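Local coordinates for AxyAgu115A (Amphibacillus xylanus NBRC 15112, PDB 6NPS), which probably acts as a family GH115 alpha-glucuronidase that hydrolyses glucuronic acid side groups from xylan, at residues D721-S726 with I742-D747; Y714-D719 with G757-K762; L687-F692 with I770-V775; S669-E674 with Q699-I704. The protein carries 3 engineered substitutions. One frame throughout, in Å; residues are numbered along the deposited sequence.

All four contacts lie in one two-sheet beta-sandwich, their centres about 36 to 50 Å from the centre of the chain. Contacts 1 and 4 belong to the antiparallel sheet, where strands 739-746 and 700-706 are neighbours. Contacts 2 and 3 belong to the facing mixed sheet, where strands 754-763 and 766-775 are neighbours. The centres of the contacts are about 10 to 14 Å apart. Along the chain, contact 1 lies inside the loop closed by contact 2, and contact 2 inside the loop closed by contact 3. Contact 4 closes before contacts 1 and 2 open, and its segments alternate with those of contact 3. Apolar side chains from all four meet between the sheets, so the four contacts are joined through the sandwich interior.

Contact 1: D721-S726 with I742-D747; sequences DWLSCS and IHVFVD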
loop_
_atom_site.group_PDB
_atom_site.type_symbol
_atom_site.label_atom_id
_atom_site.label_comp_id
_atom_site.label_asym_id
_atom_site.label_seq_id
_atom_site.Cartn_x
_atom_site.Cartn_y
_atom_site.Cartn_z
ATOM N N ASP A 721 4.527 -8.719 -42.497
ATOM C CA ASP A 721 5.810 -8.295 -43.046
ATOM C C ASP A 721 6.140 -6.843 -42.727
ATOM O O ASP A 721 7.320 -6.511 -42.569
ATOM C CB ASP A 721 5.820 -8.527 -44.557
ATOM C CG ASP A 721 5.546 -9.981 -44.912
ATOM O OD1 ASP A 721 4.665 -10.247 -45.761
ATOM O OD2 ASP A 721 6.194 -10.865 -44.307
ATOM N N TRP A 722 5.139 -5.965 -42.603
ATOM C CA TRP A 722 5.418 -4.569 -42.228
ATOM C C TRP A 722 5.765 -4.346 -40.747
ATOM O O TRP A 722 6.097 -3.198 -40.375
ATOM C CB TRP A 722 4.223 -3.674 -42.569
ATOM C CG TRP A 722 2.912 -4.182 -42.076
ATOM C CD1 TRP A 722 2.059 -5.023 -42.744
ATOM C CD2 TRP A 722 2.283 -3.888 -40.820
ATOM N NE1 TRP A 722 0.938 -5.264 -41.968
ATOM C CE2 TRP A 722 1.054 -4.573 -40.794
ATOM C CE3 TRP A 722 2.632 -3.096 -39.717
ATOM C CZ2 TRP A 722 0.176 -4.508 -39.693
ATOM C CZ3 TRP A 722 1.759 -3.029 -38.636
ATOM C CH2 TRP A 722 0.546 -3.733 -38.639
ATOM N N LEU A 723 5.682 -5.369 -39.893
ATOM C CA LEU A 723 5.834 -5.204 -38.443
ATOM C C LEU A 723 7.038 -6.013 -37.977
ATOM O O LEU A 723 7.117 -7.219 -38.239
ATOM C CB LEU A 723 4.569 -5.660 -37.702
ATOM C CG LEU A 723 4.539 -5.681 -36.155
ATOM C CD1 LEU A 723 4.665 -4.290 -35.603
ATOM C CD2 LEU A 723 3.222 -6.338 -35.665
ATOM N N SER A 724 7.992 -5.364 -37.329
ATOM C CA SER A 724 9.173 -6.107 -36.914
ATOM C C SER A 724 9.669 -5.562 -35.585
ATOM O O SER A 724 9.230 -4.505 -35.120
ATOM C CB SER A 724 10.265 -6.038 -37.988
ATOM O OG SER A 724 10.738 -4.712 -38.066
ATOM N N CYS A 725 10.602 -6.297 -34.971
ATOM C CA CYS A 725 11.184 -5.914 -33.690
ATOM C C CYS A 725 12.701 -5.952 -33.743
ATOM O O CYS A 725 13.296 -6.567 -34.628
ATOM C CB CYS A 725 10.698 -6.796 -32.536
ATOM S SG CYS A 725 8.951 -7.105 -32.454
ATOM N N SER A 726 13.319 -5.330 -32.731
ATOM C CA SER A 726 14.774 -5.259 -32.669
ATOM C C SER A 726 15.426 -6.600 -32.357
ATOM O O SER A 726 16.649 -6.710 -32.483
ATOM C CB SER A 726 15.226 -4.198 -31.643
ATOM O OG SER A 726 14.553 -4.269 -30.379
ATOM N N ILE A 742 12.606 -4.159 -26.103
ATOM C CA ILE A 742 12.448 -4.544 -27.502
ATOM C C ILE A 742 11.814 -3.366 -28.223
ATOM O O ILE A 742 10.753 -2.874 -27.806
ATOM C CB ILE A 742 11.589 -5.816 -27.655
ATOM C CG1 ILE A 742 12.058 -6.945 -26.699
ATOM C CG2 ILE A 742 11.521 -6.267 -29.158
ATOM C CD1 ILE A 742 13.479 -7.434 -26.892
ATOM N N HIS A 743 12.468 -2.885 -29.282
ATOM C CA HIS A 743 11.886 -1.832 -30.097
ATOM C C HIS A 743 11.033 -2.423 -31.202
ATOM O O HIS A 743 11.395 -3.426 -31.828
ATOM C CB HIS A 743 12.985 -0.931 -30.662
ATOM C CG HIS A 743 13.909 -0.458 -29.595
ATOM N ND1 HIS A 743 13.597 0.592 -28.760
ATOM C CD2 HIS A 743 15.081 -0.963 -29.147
ATOM C CE1 HIS A 743 14.561 0.744 -27.873
ATOM N NE2 HIS A 743 15.480 -0.180 -28.095
ATOM N N VAL A 744 9.903 -1.776 -31.456
ATOM C CA VAL A 744 8.946 -2.220 -32.460
ATOM C C VAL A 744 8.979 -1.230 -33.622
ATOM O O VAL A 744 8.986 -0.017 -33.399
ATOM C CB VAL A 744 7.525 -2.310 -31.876
ATOM C CG1 VAL A 744 6.573 -2.853 -32.920
ATOM C CG2 VAL A 744 7.510 -3.236 -30.651
ATOM N N PHE A 745 8.937 -1.746 -34.851
ATOM C CA PHE A 745 9.050 -0.938 -36.074
ATOM C C PHE A 745 7.878 -1.238 -36.992
ATOM O O PHE A 745 7.577 -2.410 -37.256
ATOM C CB PHE A 745 10.358 -1.203 -36.838
ATOM C CG PHE A 745 11.574 -1.137 -35.973
ATOM C CD1 PHE A 745 11.968 0.068 -35.410
ATOM C CD2 PHE A 745 12.311 -2.285 -35.691
ATOM C CE1 PHE A 745 13.084 0.141 -34.594
ATOM C CE2 PHE A 745 13.438 -2.212 -34.870
ATOM C CZ PHE A 745 13.813 -0.998 -34.317
ATOM N N VAL A 746 7.241 -0.181 -37.499
ATOM C CA VAL A 746 6.170 -0.302 -38.483
ATOM C C VAL A 746 6.643 0.316 -39.794
ATOM O O VAL A 746 7.017 1.494 -39.834
ATOM C CB VAL A 746 4.885 0.376 -37.985
ATOM C CG1 VAL A 746 3.865 0.482 -39.109
ATOM C CG2 VAL A 746 4.296 -0.428 -36.825
ATOM N N ASP A 747 6.610 -0.463 -40.866
ATOM C CA ASP A 747 6.913 0.081 -42.185
ATOM C C ASP A 747 5.645 0.706 -42.740
ATOM O O ASP A 747 4.752 0.006 -43.211
ATOM C CB ASP A 747 7.438 -1.004 -43.110
ATOM C CG ASP A 747 7.898 -0.443 -44.452
ATOM O OD1 ASP A 747 7.954 0.809 -44.601
ATOM O OD2 ASP A 747 8.218 -1.262 -45.340
HETATM O O HOH W 1 8.785 -3.137 -39.807
#
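Trp-722 and Val-746 lie side by side and point the same way. Ring atom CE3 of Trp-722 is 3.8 Å from CG1 of Val-746. Next along this face, the side chains of Leu-723 and Val-744 cross obliquely, CD1 of Leu-723 lying 3.6 Å from CG1 of Val-744. CB of Cys-725 then meets CG2 of Ile-742 at 3.5 Å. An alanine at Val-746 would remove both methyls and would probably loosen the packing against the Trp-722 ring and CD1 of Leu-723.

The other face carries Ser-724 and Phe-745. OG of Ser-724 lies in the plane of the Phe-745 ring, at its edge, 3.7 Å from CD2. Their backbones form an antiparallel hydrogen-bonded pair. At one end Asp-747 N donates to Trp-722 O over 2.8 Å, nearly straight (172°). A water donates to both Trp-722 O and Phe-745 O, so each of these carbonyls has a second donor. At the other end the ladder closes with a side chain: Ser-726 OG accepts from His-743 N at 2.7 Å, while Ser-726 N donates to His-743 O.

Strand 723-725 is an outermost strand of the antiparallel sheet within this chain. Strand 739-746, its partner, pairs along its own far edge with strand 700-706, through Ile-742 to Phe-702 and Val-744 to Ala-700. From the facing sheet, Ile-759 of strand 754-763 packs on Leu-723, Cys-725 and Val-744, and Val-774 of strand 766-775 packs on Trp-722 and Val-746.

Contact 2: Y714-D719 with G757-K762; sequences YHISTD and GRITVK
This is an antiparallel strand pair in the mixed sheet of the beta-sandwich, strand 712-718 against strand 754-763. Two hydrogen-bonded pairs, His-715 with Lys-762 and Ser-717 with Thr-760, hold the backbones. The bond from Thr-760 N to Ser-717 O is short, 2.7 Å, and runs nearly along the C=O axis.

Ile-716, Thr-718, Ile-759 and Val-761 share the face turned to the opposite sheet. Ile-716 and Ile-759 lie side by side, each with CG2 anti to its backbone N, and the two CG2 methyls meet at 3.8 Å. CG2 of Thr-718 lies 4.1 Å from CG1 of Ile-759. Thr-718 OG1 is hydrogen-bonded to Leu-723 O. Cys-725 packs on Ile-716, Thr-718 and Ile-759 from that sheet.

On the other face, a water donates to Thr-760 O and is hydrogen-bonded to Ser-717 OG. The ring of His-715 is held by a bond from ND1 to Asn-729 OD1.

Asp-719 ends the ladder. Its N donates to Arg-758 O. Its CG is in the crowded position (chi1 72°), which brings the carboxylate back toward Arg-758. There Arg-758 N donates to Asp-719 OD1 over 2.8 Å, coming from 44° above the carboxylate plane.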
loop_
_atom_site.group_PDB
_atom_site.type_symbol
_atom_site.label_atom_id
_atom_site.label_comp_id
_atom_site.label_asym_id
_atom_site.label_seq_id
_atom_site.Cartn_x
_atom_site.Cartn_y
_atom_site.Cartn_z
ATOM N N TYR A 714 13.647 -16.079 -24.383
ATOM C CA TYR A 714 12.437 -15.622 -25.042
ATOM C C TYR A 714 12.606 -15.736 -26.561
ATOM O O TYR A 714 13.732 -15.737 -27.071
ATOM C CB TYR A 714 12.097 -14.154 -24.625
ATOM C CG TYR A 714 13.220 -13.157 -24.802
ATOM C CD1 TYR A 714 13.397 -12.492 -26.009
ATOM C CD2 TYR A 714 14.115 -12.889 -23.764
ATOM C CE1 TYR A 714 14.428 -11.569 -26.186
ATOM C CE2 TYR A 714 15.143 -11.969 -23.925
ATOM C CZ TYR A 714 15.295 -11.320 -25.142
ATOM O OH TYR A 714 16.315 -10.424 -25.318
ATOM N N HIS A 715 11.485 -15.825 -27.280
ATOM C CA HIS A 715 11.478 -15.846 -28.748
ATOM C C HIS A 715 10.360 -14.936 -29.248
ATOM O O HIS A 715 9.199 -15.064 -28.833
ATOM C CB HIS A 715 11.301 -17.283 -29.286
ATOM C CG HIS A 715 12.100 -18.308 -28.529
ATOM N ND1 HIS A 715 13.465 -18.463 -28.687
ATOM C CD2 HIS A 715 11.730 -19.199 -27.572
ATOM C CE1 HIS A 715 13.896 -19.417 -27.877
ATOM N NE2 HIS A 715 12.864 -19.879 -27.188
ATOM N N ILE A 716 10.701 -14.004 -30.123
ATOM C CA ILE A 716 9.782 -12.980 -30.600
ATOM C C ILE A 716 9.543 -13.152 -32.100
ATOM O O ILE A 716 10.496 -13.265 -32.877
ATOM C CB ILE A 716 10.350 -11.585 -30.287
ATOM C CG1 ILE A 716 10.487 -11.431 -28.772
ATOM C CG2 ILE A 716 9.463 -10.495 -30.859
ATOM C CD1 ILE A 716 11.606 -10.482 -28.347
ATOM N N SER A 717 8.282 -13.147 -32.515
ATOM C CA SER A 717 7.983 -13.144 -33.938
ATOM C C SER A 717 6.758 -12.285 -34.190
ATOM O O SER A 717 5.982 -11.987 -33.267
ATOM C CB SER A 717 7.753 -14.565 -34.476
ATOM O OG SER A 717 6.617 -15.122 -33.848
ATOM N N THR A 718 6.596 -11.861 -35.439
ATOM C CA THR A 718 5.425 -11.090 -35.824
ATOM C C THR A 718 4.691 -11.789 -36.956
ATOM O O THR A 718 5.227 -12.666 -37.642
ATOM C CB THR A 718 5.768 -9.641 -36.243
ATOM O OG1 THR A 718 6.271 -9.647 -37.578
ATOM C CG2 THR A 718 6.790 -9.009 -35.325
ATOM N N ASP A 719 3.437 -11.408 -37.144
ATOM C CA ASP A 719 2.588 -12.085 -38.109
ATOM C C ASP A 719 2.315 -11.239 -39.347
ATOM O O ASP A 719 1.360 -11.528 -40.066
ATOM C CB ASP A 719 1.272 -12.489 -37.448
ATOM C CG ASP A 719 0.363 -11.290 -37.168
ATOM O OD1 ASP A 719 0.815 -10.113 -37.254
ATOM O OD2 ASP A 719 -0.825 -11.551 -36.862
ATOM N N GLY A 757 -1.424 -5.612 -36.563
ATOM C CA GLY A 757 -0.519 -6.738 -36.551
ATOM C C GLY A 757 -0.402 -7.313 -35.142
ATOM O O GLY A 757 -0.887 -6.729 -34.155
ATOM N N ARG A 758 0.259 -8.459 -35.047
ATOM C CA ARG A 758 0.447 -9.062 -33.732
ATOM C C ARG A 758 1.880 -9.532 -33.562
ATOM O O ARG A 758 2.469 -10.130 -34.475
ATOM C CB ARG A 758 -0.514 -10.241 -33.509
ATOM C CG ARG A 758 -1.974 -9.824 -33.428
ATOM C CD ARG A 758 -2.918 -11.016 -33.575
ATOM N NE ARG A 758 -3.684 -11.219 -32.355
ATOM C CZ ARG A 758 -4.789 -10.548 -32.036
ATOM N NH1 ARG A 758 -5.285 -9.630 -32.863
ATOM N NH2 ARG A 758 -5.401 -10.804 -30.881
ATOM N N ILE A 759 2.431 -9.250 -32.387
ATOM C CA ILE A 759 3.741 -9.731 -31.975
ATOM C C ILE A 759 3.526 -10.872 -30.987
ATOM O O ILE A 759 2.727 -10.749 -30.046
ATOM C CB ILE A 759 4.559 -8.595 -31.322
ATOM C CG1 ILE A 759 4.695 -7.388 -32.261
ATOM C CG2 ILE A 759 5.920 -9.121 -30.791
ATOM C CD1 ILE A 759 5.095 -6.120 -31.512
ATOM N N THR A 760 4.242 -11.971 -31.170
ATOM C CA THR A 760 4.165 -13.091 -30.246
ATOM C C THR A 760 5.476 -13.208 -29.471
ATOM O O THR A 760 6.553 -13.264 -30.070
ATOM C CB THR A 760 3.861 -14.379 -30.993
ATOM O OG1 THR A 760 2.489 -14.350 -31.412
ATOM C CG2 THR A 760 4.102 -15.592 -30.068
ATOM N N VAL A 761 5.388 -13.218 -28.141
ATOM C CA VAL A 761 6.561 -13.342 -27.274
ATOM C C VAL A 761 6.427 -14.654 -26.513
ATOM O O VAL A 761 5.567 -14.776 -25.627
ATOM C CB VAL A 761 6.690 -12.187 -26.282
ATOM C CG1 VAL A 761 7.975 -12.373 -25.466
ATOM C CG2 VAL A 761 6.683 -10.853 -27.013
ATOM N N LYS A 762 7.305 -15.607 -26.803
ATOM C CA LYS A 762 7.284 -16.892 -26.125
ATOM C C LYS A 762 8.338 -16.900 -25.029
ATOM O O LYS A 762 9.484 -16.477 -25.247
ATOM C CB LYS A 762 7.475 -18.046 -27.110
ATOM C CG LYS A 762 6.166 -18.322 -27.822
ATOM C CD LYS A 762 6.112 -19.664 -28.533
ATOM C CE LYS A 762 7.430 -19.998 -29.199
ATOM N NZ LYS A 762 7.457 -19.647 -30.653
HETATM O O HOH W 2 7.249 -16.072 -30.989
#

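Contact 3: L687-F692 with I770-V775; sequences LPLVDF and IVVPVV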
loop_
_atom_site.group_PDB
_atom_site.type_symbol
_atom_site.label_atom_id
_atom_site.label_comp_id
_atom_site.label_asym_id
_atom_site.label_seq_id
_atom_site.Cartn_x
_atom_site.Cartn_y
_atom_site.Cartn_z
ATOM N N LEU A 687 -1.950 -8.102 -24.876
ATOM C CA LEU A 687 -1.695 -6.716 -24.492
ATOM C C LEU A 687 -1.739 -5.790 -25.709
ATOM O O LEU A 687 -1.138 -6.098 -26.754
ATOM C CB LEU A 687 -0.326 -6.580 -23.827
ATOM C CG LEU A 687 -0.043 -7.453 -22.595
ATOM C CD1 LEU A 687 1.412 -7.232 -22.154
ATOM C CD2 LEU A 687 -1.020 -7.196 -21.413
ATOM N N PRO A 688 -2.424 -4.650 -25.610
ATOM C CA PRO A 688 -2.385 -3.665 -26.703
ATOM C C PRO A 688 -1.228 -2.681 -26.607
ATOM O O PRO A 688 -0.913 -2.137 -25.549
ATOM C CB PRO A 688 -3.722 -2.924 -26.549
ATOM C CG PRO A 688 -4.004 -2.986 -25.064
ATOM C CD PRO A 688 -3.495 -4.367 -24.637
ATOM N N LEU A 689 -0.594 -2.421 -27.747
ATOM C CA LEU A 689 0.471 -1.436 -27.828
ATOM C C LEU A 689 -0.024 -0.400 -28.823
ATOM O O LEU A 689 -0.115 -0.688 -30.028
ATOM C CB LEU A 689 1.774 -2.083 -28.284
ATOM C CG LEU A 689 2.983 -1.175 -28.379
ATOM C CD1 LEU A 689 4.239 -2.017 -28.217
ATOM C CD2 LEU A 689 2.979 -0.501 -29.735
ATOM N N VAL A 690 -0.340 0.803 -28.346
ATOM C CA VAL A 690 -1.164 1.693 -29.155
ATOM C C VAL A 690 -0.382 2.873 -29.739
ATOM O O VAL A 690 -0.987 3.767 -30.328
ATOM C CB VAL A 690 -2.387 2.175 -28.359
ATOM C CG1 VAL A 690 -3.213 0.970 -27.925
ATOM C CG2 VAL A 690 -1.966 3.053 -27.164
ATOM N N ASP A 691 0.949 2.880 -29.625
ATOM C CA ASP A 691 1.728 4.056 -30.023
ATOM C C ASP A 691 1.513 4.422 -31.496
ATOM O O ASP A 691 1.537 5.611 -31.852
ATOM C CB ASP A 691 3.213 3.818 -29.762
ATOM C CG ASP A 691 3.510 3.426 -28.298
ATOM O OD1 ASP A 691 3.018 2.363 -27.838
ATOM O OD2 ASP A 691 4.261 4.170 -27.625
ATOM N N PHE A 692 1.324 3.418 -32.381
ATOM C CA PHE A 692 1.239 3.722 -33.816
ATOM C C PHE A 692 -0.152 4.162 -34.226
ATOM O O PHE A 692 -0.377 4.405 -35.411
ATOM C CB PHE A 692 1.680 2.508 -34.660
ATOM C CG PHE A 692 3.085 2.063 -34.350
ATOM C CD1 PHE A 692 4.175 2.727 -34.896
ATOM C CD2 PHE A 692 3.320 1.013 -33.461
ATOM C CE1 PHE A 692 5.489 2.328 -34.586
ATOM C CE2 PHE A 692 4.613 0.627 -33.137
ATOM C CZ PHE A 692 5.697 1.280 -33.698
ATOM N N ILE A 770 1.144 -9.339 -28.304
ATOM C CA ILE A 770 1.068 -7.883 -28.271
ATOM C C ILE A 770 0.343 -7.431 -29.529
ATOM O O ILE A 770 0.777 -7.744 -30.655
ATOM C CB ILE A 770 2.463 -7.258 -28.161
ATOM C CG1 ILE A 770 3.129 -7.714 -26.870
ATOM C CG2 ILE A 770 2.401 -5.727 -28.272
ATOM C CD1 ILE A 770 4.463 -7.071 -26.641
ATOM N N VAL A 771 -0.802 -6.763 -29.360
ATOM C CA VAL A 771 -1.597 -6.348 -30.512
ATOM C C VAL A 771 -1.187 -4.941 -30.897
ATOM O O VAL A 771 -1.141 -4.048 -30.045
ATOM C CB VAL A 771 -3.101 -6.420 -30.229
ATOM C CG1 VAL A 771 -3.879 -5.969 -31.506
ATOM C CG2 VAL A 771 -3.478 -7.866 -29.851
ATOM N N VAL A 772 -0.880 -4.742 -32.180
ATOM C CA VAL A 772 -0.318 -3.475 -32.634
ATOM C C VAL A 772 -1.241 -2.893 -33.700
ATOM O O VAL A 772 -1.068 -3.166 -34.893
ATOM C CB VAL A 772 1.118 -3.658 -33.149
ATOM C CG1 VAL A 772 1.770 -2.290 -33.530
ATOM C CG2 VAL A 772 1.971 -4.393 -32.091
ATOM N N PRO A 773 -2.219 -2.075 -33.322
ATOM C CA PRO A 773 -3.036 -1.384 -34.325
ATOM C C PRO A 773 -2.331 -0.122 -34.808
ATOM O O PRO A 773 -1.611 0.545 -34.066
ATOM C CB PRO A 773 -4.320 -1.057 -33.551
ATOM C CG PRO A 773 -3.815 -0.811 -32.132
ATOM C CD PRO A 773 -2.627 -1.751 -31.929
ATOM N N VAL A 774 -2.544 0.209 -36.072
ATOM C CA VAL A 774 -1.813 1.290 -36.720
ATOM C C VAL A 774 -2.800 2.203 -37.430
ATOM O O VAL A 774 -3.705 1.723 -38.111
ATOM C CB VAL A 774 -0.770 0.747 -37.733
ATOM C CG1 VAL A 774 -0.074 1.925 -38.442
ATOM C CG2 VAL A 774 0.268 -0.113 -37.022
ATOM N N VAL A 775 -2.609 3.511 -37.296
ATOM C CA VAL A 775 -3.286 4.500 -38.131
ATOM C C VAL A 775 -2.239 5.117 -39.060
ATOM O O VAL A 775 -1.183 5.583 -38.610
ATOM C CB VAL A 775 -3.998 5.566 -37.274
ATOM C CG1 VAL A 775 -4.409 6.761 -38.134
ATOM C CG2 VAL A 775 -5.221 4.952 -36.546
HETATM O O HOH W 3 0.163 0.854 -32.143
#
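The side chains of Phe-692 and Val-772 cross obliquely, with CD2 of the ring 3.6 Å from CG1 of the valine. With CG anti to the carbonyl carbon (chi1 -58°), the ring of Phe-692 reaches Val-772 while its CB, pointing toward strand 766-775, meets CG2 of Val-774 at 3.8 Å. Leu-689 makes a second oblique crossing. Its CB is 3.7 Å from CG2 of Ile-770, which stands anti to the backbone N of that residue. These chains face the sandwich interior, where Phe-692 also touches Val-744 and Val-746, and Ile-770 touches Phe-702.

The backbones run in the same sense. Strand 686-688 is an outermost strand of the mixed sheet within this chain, and it pairs in parallel with strand 766-775. Val-771 N donates to Leu-687 O, and Val-771 O accepts from Leu-689 N nearly along its C=O axis. After this the 687-692 segment leaves the strand and enters a short 3-10 segment. Pro-773 has no N-H to continue the ladder, and its CD lies against Leu-689 O at 3.3 Å. A water bridges the two chains here. It donates to Leu-689 O and Pro-773 O, each at 2.6 Å, and accepts from Phe-692 N. Beyond the water the chains rejoin. Val-775 N donates to Phe-692 O over 3.1 Å, from 34° above the carbonyl plane, and Arg-748 NH2 bonds to the same oxygen.

Contact 4: S669-E674 with Q699-I704; sequences SIDGTE and QASFTI
Asp-671 has CG anti to its carbonyl carbon (chi1 -64°), which sets the carboxylate across strand 700-706. Thr-703 also holds OG1 anti to the carbonyl carbon (chi1 -60°), while OG of Ser-701 takes the crowded position between N and carbonyl carbon (chi1 58°). Both hydroxyls thus reach one carboxylate. Thr-703 OG1 donates to the syn lone pair of Asp-671 OD1 at 2.8 Å. Ser-701 OG donates to Asp-671 OD2 at 2.6 Å, from above the carboxylate plane. Two donors would be expected to favour the charged form. Asp-671 N adds a longer bond to Ser-701 O, 3.2 Å. An alanine at Asp-671 would remove both carboxylate bonds and would probably leave the turn at 670-673 less firmly held to strand 700-706.

Ser-669 and Thr-703 form an antiparallel hydrogen-bonded pair. On the other face, the side chains of Ile-670 and Phe-702 cross obliquely, CD1 of Ile-670 lying 4.0 Å from CB of Phe-702. The chain then reverses in a type II turn from Ile-670 to Thr-673, with Gly-672 at the position of positive phi. Thr-673 OG1 donates to Ile-670 O at 3.0 Å.

Strand 700-706 lies between strands 666-670 and 739-746 in the antiparallel sheet. Its far side bonds through Ala-700 to Val-744 and through Phe-702 to Ile-742. Ile-670 and Phe-702 both pack on Ile-770 of strand 766-775, in the facing sheet.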
loop_
_atom_site.group_PDB
_atom_site.type_symbol
_atom_site.label_atom_id
_atom_site.label_comp_id
_atom_site.label_asym_id
_atom_site.label_seq_id
_atom_site.Cartn_x
_atom_site.Cartn_y
_atom_site.Cartn_z
ATOM N N SER A 669 6.021 -6.269 -20.503
ATOM C CA SER A 669 5.268 -5.068 -20.176
ATOM C C SER A 669 5.360 -4.051 -21.303
ATOM O O SER A 669 6.385 -3.951 -21.980
ATOM C CB SER A 669 5.758 -4.462 -18.846
ATOM O OG SER A 669 7.141 -4.120 -18.885
ATOM N N ILE A 670 4.278 -3.309 -21.511
ATOM C CA ILE A 670 4.210 -2.315 -22.581
ATOM C C ILE A 670 4.744 -0.999 -22.026
ATOM O O ILE A 670 4.236 -0.498 -21.022
ATOM C CB ILE A 670 2.767 -2.134 -23.080
ATOM C CG1 ILE A 670 2.143 -3.478 -23.486
ATOM C CG2 ILE A 670 2.723 -1.068 -24.232
ATOM C CD1 ILE A 670 3.026 -4.259 -24.462
ATOM N N ASP A 671 5.747 -0.417 -22.669
ATOM C CA ASP A 671 6.354 0.759 -22.049
ATOM C C ASP A 671 5.356 1.919 -22.041
ATOM O O ASP A 671 4.554 2.072 -22.963
ATOM C CB ASP A 671 7.641 1.132 -22.779
ATOM C CG ASP A 671 8.717 0.037 -22.668
ATOM O OD1 ASP A 671 8.488 -0.985 -21.982
ATOM O OD2 ASP A 671 9.789 0.190 -23.292
ATOM N N GLY A 672 5.379 2.714 -20.970
ATOM C CA GLY A 672 4.480 3.840 -20.827
ATOM C C GLY A 672 3.105 3.527 -20.275
ATOM O O GLY A 672 2.263 4.436 -20.227
ATOM N N THR A 673 2.837 2.277 -19.869
ATOM C CA THR A 673 1.521 1.824 -19.391
ATOM C C THR A 673 1.708 0.808 -18.266
ATOM O O THR A 673 2.818 0.328 -18.010
ATOM C CB THR A 673 0.700 1.116 -20.496
ATOM O OG1 THR A 673 1.232 -0.201 -20.678
ATOM C CG2 THR A 673 0.756 1.852 -21.871
ATOM N N GLU A 674 0.600 0.412 -17.634
ATOM C CA GLU A 674 0.612 -0.658 -16.644
ATOM C C GLU A 674 0.317 -2.023 -17.240
ATOM O O GLU A 674 0.176 -2.993 -16.488
ATOM C CB GLU A 674 -0.429 -0.385 -15.546
ATOM C CG GLU A 674 -0.162 0.936 -14.826
ATOM C CD GLU A 674 -1.192 1.268 -13.747
ATOM O OE1 GLU A 674 -2.300 1.761 -14.070
ATOM O OE2 GLU A 674 -0.872 1.047 -12.565
ATOM N N GLN A 699 8.145 4.892 -33.539
ATOM C CA GLN A 699 8.898 4.084 -32.592
ATOM C C GLN A 699 8.018 3.740 -31.402
ATOM O O GLN A 699 7.202 4.555 -30.968
ATOM C CB GLN A 699 10.172 4.793 -32.108
ATOM C CG GLN A 699 9.925 6.008 -31.240
ATOM C CD GLN A 699 11.165 6.882 -31.108
ATOM O OE1 GLN A 699 12.223 6.562 -31.654
ATOM N NE2 GLN A 699 11.034 7.998 -30.397
ATOM N N ALA A 700 8.201 2.535 -30.875
ATOM C CA ALA A 700 7.523 2.124 -29.650
ATOM C C ALA A 700 8.355 1.005 -29.038
ATOM O O ALA A 700 9.289 0.491 -29.664
ATOM C CB ALA A 700 6.094 1.659 -29.919
ATOM N N SER A 701 8.014 0.621 -27.809
ATOM C CA SER A 701 8.818 -0.449 -27.235
ATOM C C SER A 701 8.051 -1.183 -26.156
ATOM O O SER A 701 7.064 -0.682 -25.610
ATOM C CB SER A 701 10.154 0.069 -26.677
ATOM O OG SER A 701 9.989 1.049 -25.694
ATOM N N PHE A 702 8.502 -2.411 -25.892
ATOM C CA PHE A 702 8.057 -3.151 -24.720
ATOM C C PHE A 702 9.277 -3.746 -24.042
ATOM O O PHE A 702 10.366 -3.790 -24.624
ATOM C CB PHE A 702 7.016 -4.221 -25.101
ATOM C CG PHE A 702 7.515 -5.312 -26.007
ATOM C CD1 PHE A 702 7.450 -5.176 -27.408
ATOM C CD2 PHE A 702 8.013 -6.498 -25.471
ATOM C CE1 PHE A 702 7.873 -6.220 -28.247
ATOM C CE2 PHE A 702 8.433 -7.539 -26.285
ATOM C CZ PHE A 702 8.370 -7.414 -27.694
ATOM N N THR A 703 9.103 -4.214 -22.797
ATOM C CA THR A 703 10.221 -4.716 -22.022
ATOM C C THR A 703 9.930 -6.140 -21.588
ATOM O O THR A 703 8.774 -6.517 -21.362
ATOM C CB THR A 703 10.478 -3.777 -20.817
ATOM O OG1 THR A 703 10.765 -2.474 -21.333
ATOM C CG2 THR A 703 11.674 -4.226 -19.957
ATOM N N ILE A 704 10.992 -6.936 -21.506
ATOM C CA ILE A 704 10.965 -8.283 -20.942
ATOM C C ILE A 704 11.888 -8.291 -19.722
ATOM O O ILE A 704 13.049 -7.875 -19.828
ATOM C CB ILE A 704 11.417 -9.334 -21.976
ATOM C CG1 ILE A 704 10.615 -9.210 -23.274
ATOM C CG2 ILE A 704 11.307 -10.775 -21.417
ATOM C CD1 ILE A 704 11.271 -9.934 -24.441
HETATM O O HOH W 4 8.936 -6.289 -18.216
#